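PDB 3BZW: putative lipase, which probably hydrolyses ester bonds, perhaps those of lysophospholipids, as a member of the GDSL-like SGNH hydrolases. Local coordinates for residues A91-M96 and Q162-T167; G30-S35 and R76-L81. One frame throughout, in Å; residues are numbered along the deposited sequence.

Interaction 1: A91-M96 and Q162-T167; sequences AILVFM and QIVLLT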
ATOM      1  N   ALA A  91      -3.221 -42.041  15.278  1.00  8.65           N
ATOM      2  CA  ALA A  91      -3.068 -40.760  14.595  1.00  7.94           C
ATOM      3  C   ALA A  91      -2.330 -40.946  13.276  1.00  8.47           C
ATOM      4  O   ALA A  91      -1.719 -41.988  13.035  1.00  8.28           O
ATOM      5  CB  ALA A  91      -2.319 -39.777  15.490  1.00  5.80           C
ATOM      6  N   ILE A  92      -2.385 -39.924  12.433  1.00  9.02           N
ATOM      7  CA  ILE A  92      -1.753 -39.976  11.123  1.00  9.14           C
ATOM      8  C   ILE A  92      -1.054 -38.676  10.760  1.00  7.82           C
ATOM      9  O   ILE A  92      -1.622 -37.593  10.904  1.00  8.35           O
ATOM     10  CB  ILE A  92      -2.803 -40.263  10.029  1.00  8.86           C
ATOM     11  CG1 ILE A  92      -3.516 -41.578  10.338  1.00 10.24           C
ATOM     12  CG2 ILE A  92      -2.139 -40.316   8.650  1.00  8.63           C
ATOM     13  CD1 ILE A  92      -4.624 -41.897   9.380  1.00 10.70           C
ATOM     14  N   LEU A  93       0.185 -38.793  10.300  1.00  6.82           N
ATOM     15  CA  LEU A  93       0.955 -37.637   9.866  1.00  6.94           C
ATOM     16  C   LEU A  93       1.167 -37.752   8.360  1.00  7.06           C
ATOM     17  O   LEU A  93       1.527 -38.821   7.854  1.00  6.19           O
ATOM     18  CB  LEU A  93       2.317 -37.578  10.563  1.00  7.26           C
ATOM     19  CG  LEU A  93       2.361 -37.385  12.079  1.00 10.59           C
ATOM     20  CD1 LEU A  93       3.810 -37.189  12.509  1.00  9.69           C
ATOM     21  CD2 LEU A  93       1.529 -36.177  12.485  1.00 12.35           C
ATOM     22  N   VAL A  94       0.930 -36.656   7.648  1.00  6.40           N
ATOM     23  CA  VAL A  94       1.102 -36.628   6.201  1.00  5.82           C
ATOM     24  C   VAL A  94       2.177 -35.589   5.895  1.00  7.02           C
ATOM     25  O   VAL A  94       1.971 -34.394   6.087  1.00  5.97           O
ATOM     26  CB  VAL A  94      -0.211 -36.244   5.493  1.00  7.72           C
ATOM     27  CG1 VAL A  94      -0.043 -36.372   3.985  1.00  7.42           C
ATOM     28  CG2 VAL A  94      -1.349 -37.140   5.988  1.00  6.76           C
ATOM     29  N   PHE A  95       3.322 -36.068   5.418  1.00  5.32           N
ATOM     30  CA  PHE A  95       4.488 -35.240   5.107  1.00  5.33           C
ATOM     31  C   PHE A  95       4.744 -35.457   3.614  1.00  5.78           C
ATOM     32  O   PHE A  95       5.542 -36.309   3.237  1.00  5.31           O
ATOM     33  CB  PHE A  95       5.653 -35.765   5.957  1.00  5.48           C
ATOM     34  CG  PHE A  95       6.873 -34.892   5.963  1.00  5.94           C
ATOM     35  CD1 PHE A  95       8.063 -35.369   6.510  1.00  7.45           C
ATOM     36  CD2 PHE A  95       6.842 -33.601   5.453  1.00  6.46           C
ATOM     37  CE1 PHE A  95       9.203 -34.572   6.546  1.00  6.98           C
ATOM     38  CE2 PHE A  95       7.983 -32.794   5.486  1.00  7.26           C
ATOM     39  CZ  PHE A  95       9.160 -33.282   6.032  1.00  7.61           C
HETATM   40  N   MSE A  96       4.082 -34.667   2.771  1.00  5.93           N
HETATM   41  CA  MSE A  96       4.173 -34.862   1.326  1.00  6.27           C
HETATM   42  C   MSE A  96       4.098 -33.576   0.502  1.00  5.76           C
HETATM   43  O   MSE A  96       3.545 -32.575   0.950  1.00  4.58           O
HETATM   44  CB  MSE A  96       3.010 -35.772   0.911  1.00  8.81           C
HETATM   45  CG  MSE A  96       3.012 -36.241  -0.531  1.00 11.58           C
HETATM   46 SE   MSE A  96       4.120 -37.787  -0.748  1.00 18.46          SE
HETATM   47  CE  MSE A  96       2.809 -39.156  -0.298  1.00 13.95           C
ATOM     48  N   GLN A 162      -6.874 -38.299  14.812  1.00  6.83           N
ATOM     49  CA  GLN A 162      -6.109 -37.063  14.753  1.00  7.54           C
ATOM     50  C   GLN A 162      -5.240 -37.178  13.499  1.00  7.38           C
ATOM     51  O   GLN A 162      -4.352 -38.030  13.434  1.00  8.91           O
ATOM     52  CB  GLN A 162      -5.217 -36.942  15.990  1.00  6.20           C
ATOM     53  CG  GLN A 162      -4.347 -35.691  16.026  1.00  6.04           C
ATOM     54  CD  GLN A 162      -5.169 -34.419  15.973  1.00  7.06           C
ATOM     55  OE1 GLN A 162      -5.558 -33.960  14.897  1.00  9.09           O
ATOM     56  NE2 GLN A 162      -5.453 -33.853  17.136  1.00  5.57           N
ATOM     57  N   ILE A 163      -5.511 -36.345  12.495  1.00  6.20           N
ATOM     58  CA  ILE A 163      -4.739 -36.367  11.252  1.00  5.37           C
ATOM     59  C   ILE A 163      -4.079 -35.002  11.074  1.00  6.55           C
ATOM     60  O   ILE A 163      -4.757 -33.972  11.062  1.00  4.87           O
ATOM     61  CB  ILE A 163      -5.642 -36.657  10.033  1.00  6.53           C
ATOM     62  CG1 ILE A 163      -6.481 -37.914  10.290  1.00  5.22           C
ATOM     63  CG2 ILE A 163      -4.785 -36.853   8.791  1.00  4.78           C
ATOM     64  CD1 ILE A 163      -7.513 -38.193   9.203  1.00  4.97           C
ATOM     65  N   VAL A 164      -2.758 -34.995  10.924  1.00  5.22           N
ATOM     66  CA  VAL A 164      -2.023 -33.740  10.803  1.00  5.68           C
ATOM     67  C   VAL A 164      -1.168 -33.668   9.540  1.00  6.05           C
ATOM     68  O   VAL A 164      -0.543 -34.655   9.148  1.00  4.65           O
ATOM     69  CB  VAL A 164      -1.105 -33.551  12.028  1.00  5.75           C
ATOM     70  CG1 VAL A 164      -0.561 -32.127  12.067  1.00  6.57           C
ATOM     71  CG2 VAL A 164      -1.869 -33.887  13.302  1.00  6.55           C
ATOM     72  N   LEU A 165      -1.145 -32.494   8.911  1.00  5.45           N
ATOM     73  CA  LEU A 165      -0.352 -32.293   7.702  1.00  4.91           C
ATOM     74  C   LEU A 165       0.932 -31.544   8.040  1.00  5.36           C
ATOM     75  O   LEU A 165       0.926 -30.634   8.866  1.00  4.59           O
ATOM     76  CB  LEU A 165      -1.128 -31.468   6.673  1.00  5.94           C
ATOM     77  CG  LEU A 165      -2.521 -31.943   6.268  1.00  5.24           C
ATOM     78  CD1 LEU A 165      -3.047 -31.049   5.154  1.00  5.28           C
ATOM     79  CD2 LEU A 165      -2.455 -33.393   5.814  1.00  5.85           C
ATOM     80  N   LEU A 166       2.027 -31.928   7.393  1.00  5.04           N
ATOM     81  CA  LEU A 166       3.309 -31.266   7.604  1.00  5.50           C
ATOM     82  C   LEU A 166       3.731 -30.654   6.271  1.00  4.83           C
ATOM     83  O   LEU A 166       3.649 -31.307   5.229  1.00  3.95           O
ATOM     84  CB  LEU A 166       4.376 -32.271   8.054  1.00  5.59           C
ATOM     85  CG  LEU A 166       4.108 -33.138   9.287  1.00  6.59           C
ATOM     86  CD1 LEU A 166       5.336 -34.000   9.566  1.00  8.97           C
ATOM     87  CD2 LEU A 166       3.787 -32.266  10.482  1.00  8.66           C
ATOM     88  N   THR A 167       4.177 -29.404   6.303  1.00  5.75           N
ATOM     89  CA  THR A 167       4.619 -28.746   5.083  1.00  5.32           C
ATOM     90  C   THR A 167       6.010 -29.245   4.694  1.00  6.46           C
ATOM     91  O   THR A 167       6.817 -29.610   5.551  1.00  5.67           O
ATOM     92  CB  THR A 167       4.669 -27.205   5.239  1.00  3.79           C
ATOM     93  OG1 THR A 167       5.407 -26.858   6.417  1.00  4.08           O
ATOM     94  CG2 THR A 167       3.257 -26.632   5.332  1.00  5.89           C
TER
HETATM   95  O   HOH W   1       1.973 -32.916   3.650  1.00  6.07           O

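Interaction 2: G30-S35 and R76-L81; sequences GYIGDS and RQAEKL. With ACT (acetate ion), chain G.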
ATOM      1  N   GLY A  30       0.538 -43.514  11.970  1.00  6.10           N
ATOM      2  CA  GLY A  30       0.777 -43.870  10.585  1.00  7.26           C
ATOM      3  C   GLY A  30       1.525 -42.720   9.938  1.00  7.17           C
ATOM      4  O   GLY A  30       1.116 -41.568  10.072  1.00  8.50           O
ATOM      5  N   TYR A  31       2.623 -43.016   9.249  1.00  6.18           N
ATOM      6  CA  TYR A  31       3.404 -41.968   8.600  1.00  6.00           C
ATOM      7  C   TYR A  31       3.324 -42.072   7.081  1.00  6.08           C
ATOM      8  O   TYR A  31       3.863 -43.001   6.476  1.00  5.11           O
ATOM      9  CB  TYR A  31       4.866 -42.038   9.049  1.00  5.40           C
ATOM     10  CG  TYR A  31       5.073 -41.828  10.538  1.00  6.44           C
ATOM     11  CD1 TYR A  31       4.996 -42.894  11.436  1.00  7.04           C
ATOM     12  CD2 TYR A  31       5.364 -40.563  11.042  1.00  6.14           C
ATOM     13  CE1 TYR A  31       5.211 -42.704  12.806  1.00  5.77           C
ATOM     14  CE2 TYR A  31       5.577 -40.359  12.403  1.00  6.35           C
ATOM     15  CZ  TYR A  31       5.502 -41.430  13.280  1.00  7.54           C
ATOM     16  OH  TYR A  31       5.738 -41.224  14.621  1.00  5.15           O
ATOM     17  N   ILE A  32       2.653 -41.100   6.473  1.00  5.56           N
ATOM     18  CA  ILE A  32       2.468 -41.056   5.028  1.00  4.80           C
ATOM     19  C   ILE A  32       3.398 -40.023   4.398  1.00  4.20           C
ATOM     20  O   ILE A  32       3.545 -38.917   4.920  1.00  3.21           O
ATOM     21  CB  ILE A  32       0.990 -40.710   4.705  1.00  5.94           C
ATOM     22  CG1 ILE A  32       0.093 -41.858   5.175  1.00  6.62           C
ATOM     23  CG2 ILE A  32       0.808 -40.433   3.210  1.00  8.93           C
ATOM     24  CD1 ILE A  32      -1.390 -41.591   5.030  1.00  9.00           C
ATOM     25  N   GLY A  33       4.037 -40.385   3.286  1.00  4.06           N
ATOM     26  CA  GLY A  33       4.930 -39.437   2.636  1.00  4.42           C
ATOM     27  C   GLY A  33       5.831 -39.949   1.522  1.00  4.86           C
ATOM     28  O   GLY A  33       5.456 -40.832   0.746  1.00  4.26           O
ATOM     29  N   ASP A  34       7.034 -39.379   1.446  1.00  4.39           N
ATOM     30  CA  ASP A  34       7.999 -39.740   0.415  1.00  5.43           C
ATOM     31  C   ASP A  34       9.310 -40.302   0.966  1.00  4.86           C
ATOM     32  O   ASP A  34       9.332 -40.920   2.027  1.00  5.46           O
ATOM     33  CB  ASP A  34       8.286 -38.527  -0.488  1.00  6.49           C
ATOM     34  CG  ASP A  34       8.629 -37.271   0.301  1.00  6.47           C
ATOM     35  OD1 ASP A  34       9.354 -37.373   1.313  1.00  8.18           O
ATOM     36  OD2 ASP A  34       8.180 -36.175  -0.096  1.00  8.20           O
ATOM     37  N   SER A  35      10.404 -40.084   0.241  1.00  5.79           N
ATOM     38  CA  SER A  35      11.703 -40.611   0.657  1.00  6.92           C
ATOM     39  C   SER A  35      12.189 -40.122   2.017  1.00  6.97           C
ATOM     40  O   SER A  35      12.909 -40.836   2.718  1.00  7.32           O
ATOM     41  CB  SER A  35      12.763 -40.303  -0.404  1.00  9.96           C
ATOM     42  OG  SER A  35      14.029 -40.802  -0.019  1.00 18.96           O
ATOM     43  N   ARG A  76      -3.739 -44.037  -1.653  1.00  5.40           N
ATOM     44  CA  ARG A  76      -3.231 -45.409  -1.663  1.00  7.42           C
ATOM     45  C   ARG A  76      -2.524 -45.750  -0.356  1.00  6.21           C
ATOM     46  O   ARG A  76      -2.701 -46.840   0.189  1.00  5.75           O
ATOM     47  CB  ARG A  76      -2.251 -45.622  -2.815  1.00  8.63           C
ATOM     48  CG  ARG A  76      -1.726 -47.054  -2.911  1.00 12.48           C
ATOM     49  CD  ARG A  76      -0.502 -47.144  -3.819  1.00 15.11           C
ATOM     50  NE  ARG A  76       0.677 -46.539  -3.200  1.00 14.68           N
ATOM     51  CZ  ARG A  76       1.379 -47.098  -2.218  1.00 14.70           C
ATOM     52  NH1 ARG A  76       1.031 -48.286  -1.739  1.00 15.43           N
ATOM     53  NH2 ARG A  76       2.421 -46.463  -1.705  1.00 13.83           N
ATOM     54  N   GLN A  77      -1.712 -44.824   0.142  1.00  5.47           N
ATOM     55  CA  GLN A  77      -1.006 -45.067   1.392  1.00  5.15           C
ATOM     56  C   GLN A  77      -1.994 -45.113   2.557  1.00  4.18           C
ATOM     57  O   GLN A  77      -1.845 -45.921   3.470  1.00  5.23           O
ATOM     58  CB  GLN A  77       0.058 -43.988   1.629  1.00  3.23           C
ATOM     59  CG  GLN A  77       1.310 -44.153   0.755  1.00  3.13           C
ATOM     60  CD  GLN A  77       2.395 -43.134   1.081  1.00  4.45           C
ATOM     61  OE1 GLN A  77       2.598 -42.780   2.243  1.00  5.47           O
ATOM     62  NE2 GLN A  77       3.113 -42.676   0.056  1.00  2.46           N
ATOM     63  N   ALA A  78      -3.008 -44.252   2.519  1.00  5.41           N
ATOM     64  CA  ALA A  78      -4.010 -44.223   3.581  1.00  6.39           C
ATOM     65  C   ALA A  78      -4.809 -45.523   3.566  1.00  7.02           C
ATOM     66  O   ALA A  78      -5.129 -46.081   4.615  1.00  6.60           O
ATOM     67  CB  ALA A  78      -4.946 -43.033   3.392  1.00  6.70           C
ATOM     68  N   GLU A  79      -5.129 -45.995   2.368  1.00  7.99           N
ATOM     69  CA  GLU A  79      -5.886 -47.235   2.206  1.00  9.39           C
ATOM     70  C   GLU A  79      -5.099 -48.433   2.723  1.00  9.10           C
ATOM     71  O   GLU A  79      -5.665 -49.326   3.355  1.00  8.03           O
ATOM     72  CB  GLU A  79      -6.237 -47.448   0.730  1.00 11.58           C
ATOM     73  CG  GLU A  79      -7.439 -46.652   0.252  1.00 18.60           C
ATOM     74  CD  GLU A  79      -7.473 -46.497  -1.258  1.00 23.44           C
ATOM     75  OE1 GLU A  79      -7.064 -47.444  -1.966  1.00 28.81           O
ATOM     76  OE2 GLU A  79      -7.918 -45.431  -1.736  1.00 26.55           O
ATOM     77  N   LYS A  80      -3.796 -48.450   2.457  1.00  7.89           N
ATOM     78  CA  LYS A  80      -2.963 -49.555   2.904  1.00  9.90           C
ATOM     79  C   LYS A  80      -2.854 -49.526   4.424  1.00  8.74           C
ATOM     80  O   LYS A  80      -2.864 -50.570   5.078  1.00 10.37           O
ATOM     81  CB  LYS A  80      -1.573 -49.477   2.262  1.00 11.06           C
ATOM     82  CG  LYS A  80      -0.806 -50.790   2.329  1.00 16.08           C
ATOM     83  CD  LYS A  80       0.519 -50.723   1.586  1.00 17.37           C
ATOM     84  CE  LYS A  80       1.216 -52.077   1.624  1.00 21.09           C
ATOM     85  NZ  LYS A  80       2.590 -52.036   1.050  1.00 22.06           N
ATOM     86  N   LEU A  81      -2.758 -48.326   4.984  1.00  6.96           N
ATOM     87  CA  LEU A  81      -2.676 -48.161   6.429  1.00  7.16           C
ATOM     88  C   LEU A  81      -3.953 -48.706   7.068  1.00  7.48           C
ATOM     89  O   LEU A  81      -3.897 -49.438   8.054  1.00  9.06           O
ATOM     90  CB  LEU A  81      -2.513 -46.678   6.779  1.00  6.92           C
ATOM     91  CG  LEU A  81      -2.639 -46.266   8.247  1.00  9.62           C
ATOM     92  CD1 LEU A  81      -1.525 -46.895   9.066  1.00  8.47           C
ATOM     93  CD2 LEU A  81      -2.583 -44.746   8.346  1.00  8.07           C
TER
HETATM   94  C   ACT G 301      11.865 -37.829  -2.316  1.00  9.06           C
HETATM   95  O   ACT G 301      12.922 -38.015  -2.894  1.00  9.73           O
HETATM   96  OXT ACT G 301      10.971 -38.653  -2.408  1.00  8.64           O
HETATM   97  CH3 ACT G 301      11.669 -36.592  -1.477  1.00  7.95           C

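Interaction 1: A91-M96 and Q162-T167
Ile92 and Ile163 face each other on two adjacent parallel strands, 91-95 and 162-166, in the central sheet of an SGNH hydrolase fold. The strand axes run 4.7 Å apart at 18°. Four backbone hydrogen bonds join them. Ile92 gives its N-H to Gln162 O, and Val164 N donates to Ile92 O at 2.8 Å, nearly straight at 170°. Val94 repeats the pattern with Val164 O and Leu166 N.

Apolar contacts form on both faces. On one, Val94 CB lies 3.6 Å from Leu165 CD2, the two side chains side by side and pointing the same way. On the other, Leu93 CD2 meets Val164 CB at 3.7 Å. The Phe95 ring crosses Leu166 at about a right angle, with CD2 3.8 Å from Leu166 CB. Its CG, anti to the backbone N (chi1 -170°), comes within 4.0 Å of Leu166 CD1. Phe216 meets the same ring edge-to-face. An alanine in place of Phe95 would probably open a gap beside Leu166 and leave Phe216 without its ring partner.

Beyond the paired strands, a water lies between Met96 N, Val94 O and Leu166 O. Thr167 O is buried without a polar partner, and Phe95 CE2 lies 3.4 Å from it.

Interaction 2: G30-S35 and R76-L81
Strand 28-33 and helix 74-85 run nearly antiparallel, at 160°, with Gly30 nearest Leu81 and Ile32 nearest Gln77. Their axes pass 8.9 Å apart. The helix belongs to a beta-alpha-beta crossover: it links strands 60-63 and 91-95 and packs over strand 28-33, which lies between them in the sheet. Gly30 lets Leu81 come close, since a CB there would clash with Leu81 CD2. At the backbone angles of Gly33 (169°/-145°) a CB would jam against the carbonyl O of Ile32, which calls for glycine.

Gln77 makes the polar link. Its chain is extended beyond CG, and its amide grips the backbone of Gly33 twice. OE1 takes Gly33 N-H at 3.0 Å on an in-plane lone pair. NE2 gives a straighter bond to Gly33 O, 3.1 Å long, and also hydrogen-bonds Asp73 OD2, a second partner for the amide. Ile32 slides past Gln77 in the opposite direction, its CG2 only 3.1 Å from OE1. Ile32 CD1 reaches Ala78 CA at 4.0 Å.

Gly33, Asp34 and Ser35 match the GDS signature of the family, consistent with Ser35 being the nucleophile. Ser35 N donates to acetate OXT at 3.1 Å.

How the interactions relate
Interactions 1 and 2 meet in one parallel sheet, their centres about 10 Å apart. Strand 91-95 is the shared neighbour: it pairs with 162-166 in interaction 1 and with 28-33 of interaction 2. Probable hydrogen bonds join Leu93 O to Ile32 N and Phe95 N to Ile32 O, both 2.9 Å. The selenomethionine Met96 also touches interaction 2, by packing: its CE lies 3.3 Å from Gly33 O and 3.6 Å from Gln77 NE2. Just past Gly33, the chain reaches the probable active site. The acetate there, probably from the crystallisation liquor, also bonds Gly68 N, Asn99 ND2 and His242 NE2. Donors from Ser35, Gly68 and Asn99 fit an SGNH oxyanion hole.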